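Local coordinates for protein L-2,4-diaminobutyric acid acetyltransferase (Geobacillus sp., PDB 6SLL) that transfers the acetyl group of acetyl coenzyme A to L-2,4-diaminobutyrate, a step in the biosynthesis of the chemical chaperone ectoine, at residues T39-N45 with W89-V93; T17-R22 with M62-E67; G118-I122 with I173-D179. All coordinates share one frame; numbering follows the deposited sequence. Where two conformers were deposited one is given.

Contact 1: residues T39-N45 with W89-V93. With DAB (2,4-diaminobutyric acid), chain G; COA (coenzyme A), chain F.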
loop_
_atom_site.group_PDB
_atom_site.type_symbol
_atom_site.label_atom_id
_atom_site.label_comp_id
_atom_site.label_asym_id
_atom_site.label_seq_id
_atom_site.Cartn_x
_atom_site.Cartn_y
_atom_site.Cartn_z
ATOM N N THR B 39 13.858 -2.453 -12.474
ATOM C CA THR B 39 14.151 -3.946 -12.300
ATOM C C THR B 39 13.647 -4.776 -13.503
ATOM O O THR B 39 14.147 -5.843 -13.801
ATOM C CB THR B 39 13.683 -4.536 -10.957
ATOM O OG1 THR B 39 12.255 -4.507 -10.994
ATOM C CG2 THR B 39 14.225 -3.586 -9.845
ATOM N N GLY B 40 12.495 -4.439 -14.038
ATOM C CA GLY B 40 11.618 -5.357 -14.911
ATOM C C GLY B 40 10.666 -6.363 -14.027
ATOM O O GLY B 40 9.497 -6.823 -14.549
ATOM N N SER B 41 11.215 -7.095 -13.167
ATOM C CA SER B 41 10.645 -8.248 -12.570
ATOM C C SER B 41 9.679 -7.988 -11.477
ATOM O O SER B 41 8.996 -8.911 -10.964
ATOM C CB SER B 41 11.692 -9.190 -12.056
ATOM O OG SER B 41 12.541 -8.457 -11.138
ATOM N N LEU B 42 9.489 -6.662 -11.126
ATOM C CA LEU B 42 8.500 -6.279 -10.111
ATOM C C LEU B 42 7.349 -5.613 -10.766
ATOM O O LEU B 42 7.473 -5.003 -11.812
ATOM C CB LEU B 42 9.179 -5.380 -9.094
ATOM C CG LEU B 42 10.211 -6.018 -8.207
ATOM C CD1 LEU B 42 10.942 -4.971 -7.394
ATOM C CD2 LEU B 42 9.621 -7.077 -7.247
ATOM N N ASP B 43 6.203 -5.631 -10.100
ATOM C CA ASP B 43 5.027 -4.911 -10.640
ATOM C C ASP B 43 4.992 -3.455 -10.129
ATOM O O ASP B 43 4.819 -3.162 -8.921
ATOM C CB ASP B 43 3.787 -5.577 -10.249
ATOM C CG ASP B 43 3.676 -7.049 -10.696
ATOM O OD1 ASP B 43 4.138 -7.332 -11.796
ATOM O OD2 ASP B 43 3.129 -7.809 -9.894
ATOM N N LEU B 44 5.068 -2.583 -11.076
ATOM C CA LEU B 44 5.275 -1.156 -10.795
ATOM C C LEU B 44 4.012 -0.515 -10.288
ATOM O O LEU B 44 2.976 -0.512 -10.984
ATOM C CB LEU B 44 5.747 -0.495 -12.096
ATOM C CG LEU B 44 6.154 1.001 -11.884
ATOM C CD1 LEU B 44 7.309 1.130 -10.909
ATOM C CD2 LEU B 44 6.559 1.534 -13.270
ATOM N N ASN B 45 4.062 0.070 -9.097
ATOM C CA ASN B 45 2.982 0.911 -8.588
ATOM C C ASN B 45 3.218 2.333 -8.955
ATOM O O ASN B 45 4.196 2.707 -9.594
ATOM C CB ASN B 45 2.858 0.720 -7.045
ATOM C CG ASN B 45 2.587 -0.734 -6.761
ATOM O OD1 ASN B 45 1.473 -1.235 -7.098
ATOM N ND2 ASN B 45 3.503 -1.478 -6.216
ATOM N N TRP B 89 6.622 -6.674 0.914
ATOM C CA TRP B 89 5.956 -6.414 -0.341
ATOM C C TRP B 89 6.912 -6.451 -1.484
ATOM O O TRP B 89 6.819 -7.373 -2.335
ATOM C CB TRP B 89 5.170 -5.114 -0.218
ATOM C CG TRP B 89 4.346 -4.723 -1.400
ATOM C CD1 TRP B 89 4.197 -5.364 -2.618
ATOM C CD2 TRP B 89 3.521 -3.550 -1.463
ATOM N NE1 TRP B 89 3.357 -4.614 -3.384
ATOM C CE2 TRP B 89 2.944 -3.497 -2.720
ATOM C CE3 TRP B 89 3.257 -2.548 -0.560
ATOM C CZ2 TRP B 89 2.071 -2.500 -3.103
ATOM C CZ3 TRP B 89 2.355 -1.538 -0.924
ATOM C CH2 TRP B 89 1.806 -1.533 -2.194
ATOM N N GLN B 90 7.860 -5.511 -1.599
ATOM C CA GLN B 90 8.821 -5.505 -2.719
ATOM C C GLN B 90 10.235 -5.391 -2.162
ATOM O O GLN B 90 10.489 -4.557 -1.276
ATOM C CB GLN B 90 8.530 -4.354 -3.704
ATOM C CG GLN B 90 7.193 -4.525 -4.402
ATOM C CD GLN B 90 6.887 -3.478 -5.429
ATOM O OE1 GLN B 90 6.916 -2.288 -5.139
ATOM N NE2 GLN B 90 6.607 -3.909 -6.634
ATOM N N VAL B 91 11.130 -6.170 -2.738
ATOM C CA VAL B 91 12.568 -6.060 -2.510
ATOM C C VAL B 91 13.235 -5.821 -3.826
ATOM O O VAL B 91 13.060 -6.683 -4.731
ATOM C CB VAL B 91 13.138 -7.294 -1.780
ATOM C CG1 VAL B 91 14.591 -7.134 -1.495
ATOM C CG2 VAL B 91 12.337 -7.749 -0.593
ATOM N N ALA B 92 14.016 -4.789 -3.952
ATOM C CA ALA B 92 14.709 -4.486 -5.232
ATOM C C ALA B 92 16.132 -4.038 -4.946
ATOM O O ALA B 92 16.326 -3.209 -4.045
ATOM C CB ALA B 92 13.972 -3.343 -5.948
ATOM N N VAL B 93 17.066 -4.518 -5.769
ATOM C CA VAL B 93 18.416 -3.959 -5.772
ATOM C C VAL B 93 18.719 -3.657 -7.240
ATOM O O VAL B 93 18.455 -4.458 -8.161
ATOM C CB VAL B 93 19.412 -4.948 -5.142
ATOM C CG1 VAL B 93 20.863 -4.533 -5.361
ATOM C CG2 VAL B 93 19.121 -5.121 -3.646
HETATM N N DAB G . 5.241 -9.173 -7.857
HETATM C CA DAB G . 4.746 -8.518 -6.609
HETATM C C DAB G . 5.180 -7.068 -6.649
HETATM O O DAB G . 4.627 -6.328 -5.843
HETATM C CB DAB G . 5.264 -9.229 -5.353
HETATM C CG DAB G . 6.732 -9.096 -5.097
HETATM N ND DAB G . 7.081 -9.828 -3.842
HETATM O OXT DAB G . 6.050 -6.702 -7.430
HETATM N N1A COA F . 22.723 -16.010 -8.631
HETATM C C2A COA F . 22.866 -16.822 -7.573
HETATM N N3A COA F . 22.607 -16.556 -6.290
HETATM C C4A COA F . 22.191 -15.273 -6.099
HETATM C C5A COA F . 21.982 -14.365 -7.130
HETATM C C6A COA F . 22.251 -14.743 -8.461
HETATM N N6A COA F . 22.134 -13.975 -9.503
HETATM N N7A COA F . 21.619 -13.151 -6.562
HETATM C C8A COA F . 21.525 -13.362 -5.259
HETATM N N9A COA F . 21.833 -14.649 -4.961
HETATM C C1B COA F . 21.802 -15.225 -3.688
HETATM C C2B COA F . 23.034 -14.868 -2.847
HETATM O O2B COA F . 24.084 -15.741 -3.095
HETATM C C3B COA F . 22.396 -14.868 -1.471
HETATM O O3B COA F . 22.147 -16.291 -1.109
HETATM P P3B COA F . 23.104 -17.065 -0.050
HETATM O O7A COA F . 22.655 -16.350 1.242
HETATM O O8A COA F . 22.781 -18.552 -0.270
HETATM O O9A COA F . 24.582 -16.420 -0.075
HETATM C C4B COA F . 21.023 -14.308 -1.729
HETATM O O4B COA F . 20.656 -14.679 -3.034
HETATM C C5B COA F . 20.999 -12.817 -1.385
HETATM O O5B COA F . 22.029 -12.126 -2.133
HETATM P P1A COA F . 22.192 -10.544 -2.120
HETATM O O1A COA F . 23.502 -10.231 -2.723
HETATM O O2A COA F . 21.849 -9.984 -0.792
HETATM O O3A COA F . 21.029 -10.168 -3.171
HETATM P P2A COA F . 20.964 -8.835 -4.078
HETATM O O4A COA F . 21.391 -7.654 -3.296
HETATM O O5A COA F . 21.671 -9.100 -5.369
HETATM O O6A COA F . 19.430 -8.699 -4.312
HETATM C CBP COA F . 17.333 -9.298 -5.336
HETATM C CCP COA F . 18.547 -9.808 -4.604
HETATM C CDP COA F . 16.302 -10.464 -5.410
HETATM C CEP COA F . 16.743 -8.156 -4.590
HETATM C CAP COA F . 17.820 -8.857 -6.755
HETATM O OAP COA F . 18.254 -10.046 -7.468
HETATM C C9P COA F . 16.821 -8.139 -7.595
HETATM O O9P COA F . 16.361 -7.013 -7.335
HETATM N N8P COA F . 16.453 -8.845 -8.698
HETATM C C7P COA F . 15.577 -8.476 -9.698
HETATM C C6P COA F . 16.001 -9.119 -11.118
HETATM C C5P COA F . 15.597 -10.548 -11.263
HETATM O O5P COA F . 15.891 -11.364 -10.320
HETATM N N4P COA F . 15.105 -10.936 -12.300
HETATM C C3P COA F . 14.708 -12.385 -12.553
HETATM C C2P COA F . 13.842 -12.402 -14.032
HETATM S S1P COA F . 15.056 -12.238 -15.306
HETATM O O HOH W 1 2.980 -4.340 -6.366
#
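The carboxamide nitrogen of Gln-90 is shared between the loop opposite it and the substrate: NE2 donates to Asp-43 O at 3.0 Å and to OXT of the bound 2,4-diaminobutyrate. Gln-90 CG lies anti to the carbonyl carbon, beside the backbone N, and the extended chain beyond it carries the amide to both acceptors. The first bond is bent (133°) and reaches the Asp-43 carbonyl from above its plane; the second is much straighter (163°). OE1 is taken by the hydroxyl of Tyr-50, which fixes which way round the amide sits. OXT is also gripped by the backbone N of Asp-43 at 2.9 Å, while Asp-43 OD2 accepts from the substrate's alpha-amino nitrogen and also from His-165. With a leucine in place of Gln-90, Asp-43 O and the substrate carboxylate would probably both lose a donor and the carboxylate be held less firmly. Trp-89 works from two ends: its carbonyl O accepts from the terminal amine ND at 2.9 Å, and NE1 gives a weak bond to the substrate's other carboxylate oxygen. Water 1 sits beside that weak bond, accepting from Trp-89 NE1 and Asn-45 ND2 and donating to that oxygen. Asn-45 OD1 bonds Ser-46 OG of the second subunit. Leu-42 CD1 packs on Ala-92 CB at 3.7 Å, and CD2 lies near OXT. Val-93 N donates to coenzyme A O9P at 3.0 Å, nearly straight (169°). Strand 85-93 thus carries substrate and cofactor on neighbouring residues, the backbone bond to the pantetheine arm being a hallmark of the GNAT acetyltransferase active site.

Contact 2: residues T17-R22 with M62-E67; sequences TEVVYR and MIAEHE
Val-20 and Glu-65 form a hydrogen-bonded antiparallel pair through their backbones, with Val-20 N to Glu-65 O and Glu-65 N to Val-20 O both at 2.8 Å; Arg-22 and Ile-63 form the next, and between them Tyr-21 faces Ala-64 as a non-hydrogen-bonded pair.

The charged interaction lies on the face shared by Val-20, Arg-22, Ile-63 and Glu-65. Arg-22 grips the carboxylate side-on, NE to Glu-65 OE1 at 2.8 Å and NH2 to OE2 at 2.9 Å. Both oxygens lie close to the guanidinium plane, yet they are met from above the carboxylate, the two planes being 62° apart. CG of Arg-22 sits between its backbone N and carbonyl carbon (chi1 61°), and the extended chain beyond it runs alongside Ile-63, whose CD1 lies over one guanidinium face. NH1 has a second anion in Asp-28.

Apolar contacts occupy the other face, where Ala-64 CB meets Tyr-21 CE1 at 3.7 Å and Val-19 CG1 at 3.8 Å; helix 102-112 packs against Tyr-21 there.

At the exposed end, Thr-17 OG1 donates to the anti lone pair of Glu-67 OE2 at 2.7 Å. Water 3 joins Glu-18 O to Glu-67 N beyond the last paired residues. The paired backbone bonds add the short strand 20-22 to the edge of the mixed beta-sheet of the GNAT fold, antiparallel to strand 62-66.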
loop_
_atom_site.group_PDB
_atom_site.type_symbol
_atom_site.label_atom_id
_atom_site.label_comp_id
_atom_site.label_asym_id
_atom_site.label_seq_id
_atom_site.Cartn_x
_atom_site.Cartn_y
_atom_site.Cartn_z
ATOM N N THR B 17 33.400 2.642 -1.166
ATOM C CA THR B 17 32.494 3.491 -0.373
ATOM C C THR B 17 31.425 2.548 0.074
ATOM O O THR B 17 30.818 1.754 -0.683
ATOM C CB THR B 17 31.782 4.551 -1.302
ATOM O OG1 THR B 17 32.746 5.458 -1.849
ATOM C CG2 THR B 17 30.873 5.364 -0.497
ATOM N N GLU B 18 31.245 2.503 1.400
ATOM C CA GLU B 18 30.233 1.605 1.868
ATOM C C GLU B 18 28.818 2.051 1.542
ATOM O O GLU B 18 28.436 3.245 1.477
ATOM C CB GLU B 18 30.288 1.539 3.438
ATOM C CG GLU B 18 31.558 0.984 4.011
ATOM C CD GLU B 18 31.547 1.076 5.556
ATOM O OE1 GLU B 18 30.850 0.197 6.177
ATOM O OE2 GLU B 18 32.186 1.959 6.063
ATOM N N VAL B 19 27.946 1.075 1.314
ATOM C CA VAL B 19 26.519 1.266 1.169
ATOM C C VAL B 19 25.959 1.704 2.475
ATOM O O VAL B 19 26.346 1.251 3.554
ATOM C CB VAL B 19 25.849 -0.031 0.695
ATOM C CG1 VAL B 19 24.328 0.113 0.624
ATOM C CG2 VAL B 19 26.377 -0.466 -0.652
ATOM N N VAL B 20 25.063 2.726 2.433
ATOM C CA VAL B 20 24.419 3.210 3.632
ATOM C C VAL B 20 22.920 2.847 3.583
ATOM O O VAL B 20 22.275 2.869 2.563
ATOM C CB VAL B 20 24.802 4.556 3.926
ATOM C CG1 VAL B 20 26.274 4.806 4.145
ATOM C CG2 VAL B 20 24.370 5.388 2.894
ATOM N N TYR B 21 22.433 2.554 4.794
ATOM C CA TYR B 21 21.064 2.022 4.988
ATOM C C TYR B 21 20.258 2.977 5.804
ATOM O O TYR B 21 20.776 3.450 6.875
ATOM C CB TYR B 21 21.124 0.631 5.645
ATOM C CG TYR B 21 21.855 -0.385 4.742
ATOM C CD1 TYR B 21 21.168 -1.093 3.759
ATOM C CD2 TYR B 21 23.203 -0.609 4.893
ATOM C CE1 TYR B 21 21.812 -1.988 2.949
ATOM C CE2 TYR B 21 23.854 -1.454 4.025
ATOM C CZ TYR B 21 23.177 -2.183 3.055
ATOM O OH TYR B 21 23.762 -3.033 2.194
ATOM N N ARG B 22 19.032 3.257 5.446
ATOM C CA ARG B 22 18.215 4.200 6.214
ATOM C C ARG B 22 16.720 3.911 5.887
ATOM O O ARG B 22 16.395 3.299 4.911
ATOM C CB ARG B 22 18.493 5.663 5.847
ATOM C CG ARG B 22 18.200 6.021 4.412
ATOM C CD ARG B 22 18.528 7.445 4.118
ATOM N NE ARG B 22 18.373 7.760 2.653
ATOM C CZ ARG B 22 17.224 8.126 2.058
ATOM N NH1 ARG B 22 16.093 8.117 2.763
ATOM N NH2 ARG B 22 17.186 8.377 0.788
ATOM N N MET B 62 12.982 0.075 4.138
ATOM C CA MET B 62 14.436 0.253 4.111
ATOM C C MET B 62 14.870 0.762 2.736
ATOM O O MET B 62 14.292 0.342 1.704
ATOM C CB MET B 62 15.118 -1.150 4.330
ATOM C CG MET B 62 16.523 -1.228 4.534
ATOM S SD MET B 62 17.143 -0.078 5.902
ATOM C CE MET B 62 16.171 -0.961 7.065
ATOM N N ILE B 63 15.862 1.655 2.753
ATOM C CA ILE B 63 16.621 2.075 1.549
ATOM C C ILE B 63 18.071 1.792 1.711
ATOM O O ILE B 63 18.610 1.907 2.813
ATOM C CB ILE B 63 16.411 3.635 1.337
ATOM C CG1 ILE B 63 15.089 3.854 0.523
ATOM C CG2 ILE B 63 17.603 4.334 0.661
ATOM C CD1 ILE B 63 14.764 5.236 0.203
ATOM N N ALA B 64 18.703 1.430 0.602
ATOM C CA ALA B 64 20.155 1.372 0.492
ATOM C C ALA B 64 20.616 2.357 -0.522
ATOM O O ALA B 64 20.051 2.491 -1.614
ATOM C CB ALA B 64 20.589 -0.033 0.052
ATOM N N GLU B 65 21.672 3.124 -0.155
ATOM C CA GLU B 65 22.247 4.136 -1.043
ATOM C C GLU B 65 23.746 3.903 -1.201
ATOM O O GLU B 65 24.404 3.498 -0.225
ATOM C CB GLU B 65 22.070 5.509 -0.513
ATOM C CG GLU B 65 20.709 5.969 -0.709
ATOM C CD GLU B 65 20.345 7.285 0.085
ATOM O OE1 GLU B 65 20.752 7.398 1.187
ATOM O OE2 GLU B 65 19.735 8.169 -0.477
ATOM N N HIS B 66 24.250 4.162 -2.372
ATOM C CA HIS B 66 25.704 4.030 -2.637
ATOM C C HIS B 66 26.108 5.216 -3.474
ATOM O O HIS B 66 25.550 5.440 -4.554
ATOM C CB HIS B 66 25.990 2.732 -3.321
ATOM C CG HIS B 66 27.490 2.564 -3.622
ATOM N ND1 HIS B 66 27.954 2.613 -4.894
ATOM C CD2 HIS B 66 28.536 2.320 -2.823
ATOM C CE1 HIS B 66 29.271 2.493 -4.838
ATOM N NE2 HIS B 66 29.627 2.255 -3.608
ATOM N N GLU B 67 27.054 6.022 -2.978
ATOM C CA GLU B 67 27.594 7.153 -3.657
ATOM C C GLU B 67 26.461 8.027 -4.180
ATOM O O GLU B 67 26.516 8.567 -5.287
ATOM C CB GLU B 67 28.589 6.721 -4.731
ATOM C CG GLU B 67 29.868 6.103 -4.110
ATOM C CD GLU B 67 30.947 5.738 -5.083
ATOM O OE1 GLU B 67 30.609 5.599 -6.293
ATOM O OE2 GLU B 67 32.042 5.428 -4.481
HETATM O O HOH W 2 32.347 1.707 -3.733
HETATM O O HOH W 3 27.357 5.478 -0.031
HETATM O O HOH W 4 21.040 5.328 3.132
#

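Contact 3: residues G118-I122 with I173-D179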
loop_
_atom_site.group_PDB
_atom_site.type_symbol
_atom_site.label_atom_id
_atom_site.label_comp_id
_atom_site.label_asym_id
_atom_site.label_seq_id
_atom_site.Cartn_x
_atom_site.Cartn_y
_atom_site.Cartn_z
ATOM N N GLY B 118 8.924 -7.729 18.055
ATOM C CA GLY B 118 7.804 -8.615 18.254
ATOM C C GLY B 118 7.307 -9.337 16.971
ATOM O O GLY B 118 6.315 -10.048 17.102
ATOM N N VAL B 119 7.883 -9.090 15.832
ATOM C CA VAL B 119 7.454 -9.787 14.661
ATOM C C VAL B 119 7.836 -11.247 14.816
ATOM O O VAL B 119 8.998 -11.618 15.038
ATOM C CB VAL B 119 8.101 -9.190 13.420
ATOM C CG1 VAL B 119 7.949 -10.124 12.214
ATOM C CG2 VAL B 119 7.521 -7.834 13.094
ATOM N N ARG B 120 6.851 -12.114 14.684
ATOM C CA ARG B 120 7.058 -13.517 14.822
ATOM C C ARG B 120 7.063 -14.275 13.488
ATOM O O ARG B 120 7.619 -15.384 13.431
ATOM C CB ARG B 120 6.045 -14.082 15.800
ATOM C CG ARG B 120 6.447 -15.341 16.552
ATOM C CD ARG B 120 5.344 -15.814 17.515
ATOM N NE ARG B 120 5.735 -17.119 17.959
ATOM C CZ ARG B 120 5.092 -18.253 17.799
ATOM N NH1 ARG B 120 3.787 -18.214 17.328
ATOM N NH2 ARG B 120 5.571 -19.359 18.317
ATOM N N PHE B 121 6.509 -13.680 12.422
ATOM C CA PHE B 121 6.512 -14.249 11.094
ATOM C C PHE B 121 6.777 -13.205 10.033
ATOM O O PHE B 121 6.247 -12.086 10.216
ATOM C CB PHE B 121 5.156 -14.934 10.764
ATOM C CG PHE B 121 4.859 -16.137 11.639
ATOM C CD1 PHE B 121 5.233 -17.373 11.223
ATOM C CD2 PHE B 121 4.153 -15.983 12.767
ATOM C CE1 PHE B 121 5.011 -18.506 11.992
ATOM C CE2 PHE B 121 3.837 -17.118 13.572
ATOM C CZ PHE B 121 4.337 -18.361 13.152
ATOM N N ILE B 122 7.446 -13.577 8.964
ATOM C CA ILE B 122 7.418 -12.816 7.731
ATOM C C ILE B 122 6.516 -13.556 6.766
ATOM O O ILE B 122 6.645 -14.796 6.604
ATOM C CB ILE B 122 8.803 -12.651 7.151
ATOM C CG1 ILE B 122 9.647 -11.683 7.991
ATOM C CG2 ILE B 122 8.746 -12.261 5.711
ATOM C CD1 ILE B 122 11.125 -11.661 7.575
ATOM N N ILE B 173 7.578 -17.410 6.901
ATOM C CA ILE B 173 8.839 -17.705 7.576
ATOM C C ILE B 173 8.687 -17.430 9.040
ATOM O O ILE B 173 8.256 -16.359 9.445
ATOM C CB ILE B 173 9.945 -16.866 7.032
ATOM C CG1 ILE B 173 10.183 -17.128 5.501
ATOM C CG2 ILE B 173 11.255 -17.074 7.777
ATOM C CD1 ILE B 173 10.946 -16.064 4.819
ATOM N N GLY B 174 8.938 -18.426 9.856
ATOM C CA GLY B 174 8.736 -18.344 11.275
ATOM C C GLY B 174 8.258 -19.613 11.853
ATOM O O GLY B 174 8.025 -20.586 11.161
ATOM N N PRO B 175 8.056 -19.628 13.223
ATOM C CA PRO B 175 8.127 -18.458 14.110
ATOM C C PRO B 175 9.528 -18.114 14.484
ATOM O O PRO B 175 10.411 -18.919 14.676
ATOM C CB PRO B 175 7.405 -18.924 15.341
ATOM C CG PRO B 175 7.577 -20.453 15.334
ATOM C CD PRO B 175 7.550 -20.827 13.910
ATOM N N PHE B 176 9.772 -16.771 14.607
ATOM C CA PHE B 176 11.102 -16.283 14.984
ATOM C C PHE B 176 11.404 -16.514 16.439
ATOM O O PHE B 176 12.559 -16.496 16.860
ATOM C CB PHE B 176 11.307 -14.801 14.647
ATOM C CG PHE B 176 11.376 -14.579 13.218
ATOM C CD1 PHE B 176 12.489 -14.891 12.538
ATOM C CD2 PHE B 176 10.430 -13.905 12.556
ATOM C CE1 PHE B 176 12.583 -14.689 11.178
ATOM C CE2 PHE B 176 10.549 -13.639 11.248
ATOM C CZ PHE B 176 11.521 -14.077 10.477
ATOM N N PHE B 177 10.375 -16.693 17.274
ATOM C CA PHE B 177 10.572 -16.886 18.677
ATOM C C PHE B 177 9.413 -17.663 19.231
ATOM O O PHE B 177 8.327 -17.745 18.644
ATOM C CB PHE B 177 10.800 -15.607 19.476
ATOM C CG PHE B 177 9.718 -14.598 19.413
ATOM C CD1 PHE B 177 9.606 -13.673 18.370
ATOM C CD2 PHE B 177 8.757 -14.473 20.346
ATOM C CE1 PHE B 177 8.573 -12.742 18.258
ATOM C CE2 PHE B 177 7.671 -13.570 20.250
ATOM C CZ PHE B 177 7.638 -12.714 19.224
ATOM N N ASN B 178 9.603 -18.281 20.382
ATOM C CA ASN B 178 8.600 -19.161 21.057
ATOM C C ASN B 178 7.483 -18.366 21.647
ATOM O O ASN B 178 7.584 -17.196 21.952
ATOM C CB ASN B 178 9.293 -19.956 22.150
ATOM C CG ASN B 178 10.085 -21.103 21.576
ATOM O OD1 ASN B 178 9.587 -22.251 21.466
ATOM N ND2 ASN B 178 11.383 -20.878 21.369
ATOM N N ASP B 179 6.329 -19.046 21.786
ATOM C CA ASP B 179 5.226 -18.588 22.637
ATOM C C ASP B 179 5.589 -18.625 24.090
ATOM O O ASP B 179 6.092 -19.571 24.630
ATOM C CB ASP B 179 4.053 -19.542 22.330
ATOM C CG ASP B 179 3.462 -19.114 20.865
ATOM O OD1 ASP B 179 3.033 -17.904 20.681
ATOM O OD2 ASP B 179 3.452 -19.951 19.949
#
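With CG of Arg-120 placed opposite its own backbone N (chi1 -153°) and the chain extended as far as NE, the guanidinium reaches along residues 175-179. In Phe-177, CG lodged between N and the carbonyl carbon (chi1 59°) turns one ring face to the Arg-120 chain, whose CG stands 3.9 Å from the ring centroid in a CH-pi contact. At the arginine's tip, NE donates to Phe-177 O at 2.8 Å, near the guanidinium plane, while NH2 adds a weak bond to the same oxygen. Pro-175 CB covers one guanidinium face and the Asp-179 carboxylate the opposite one, with a salt bridge from NH2 to OD2 at 2.7 Å.

Pro-175, preceded by a cis peptide, also offers its CA to one face of the Phe-121 ring, 4.1 Å from the centroid. Gly-174 passes so close to Phe-121 CD1 and Arg-120 O that a beta carbon there would clash. Phe-176 N donates to Arg-120 O, and Ile-122 and Ile-173 form an antiparallel hydrogen-bonded pair. Ile-122 CD1 meets Phe-176 CZ, at the edge of the ring, at 3.8 Å; this ring also touches Tyr-140 of helix 131-144.

In this conformer, one of two deposited, the arginine's charge is met by a carboxylate and a carbonyl and its aliphatic chain serves as apolar surface; it probably contributes, alongside the backbone bonds, to holding the tail after strand 168-173.

In the fold
All three contacts reach one mixed sheet. Contact 2 lies at its 20-22 edge, contact 1 on the central strand 85-93, and contact 3 joins the neighbouring strand 121-125 to the chain that leaves strand 168-173. Contact 1 holds both substrate and coenzyme A; its centre is about 18 Å from that of contact 2 and about 25 Å from that of contact 3, on the other side of the chain's centre. Helix 102-112 touches side chains of all three. Neither outer contact lies in the substrate pocket: the Tyr-21 side chain is about 8 Å from coenzyme A, and that of Ile-122 about 10 Å from a bound diaminobutyrate.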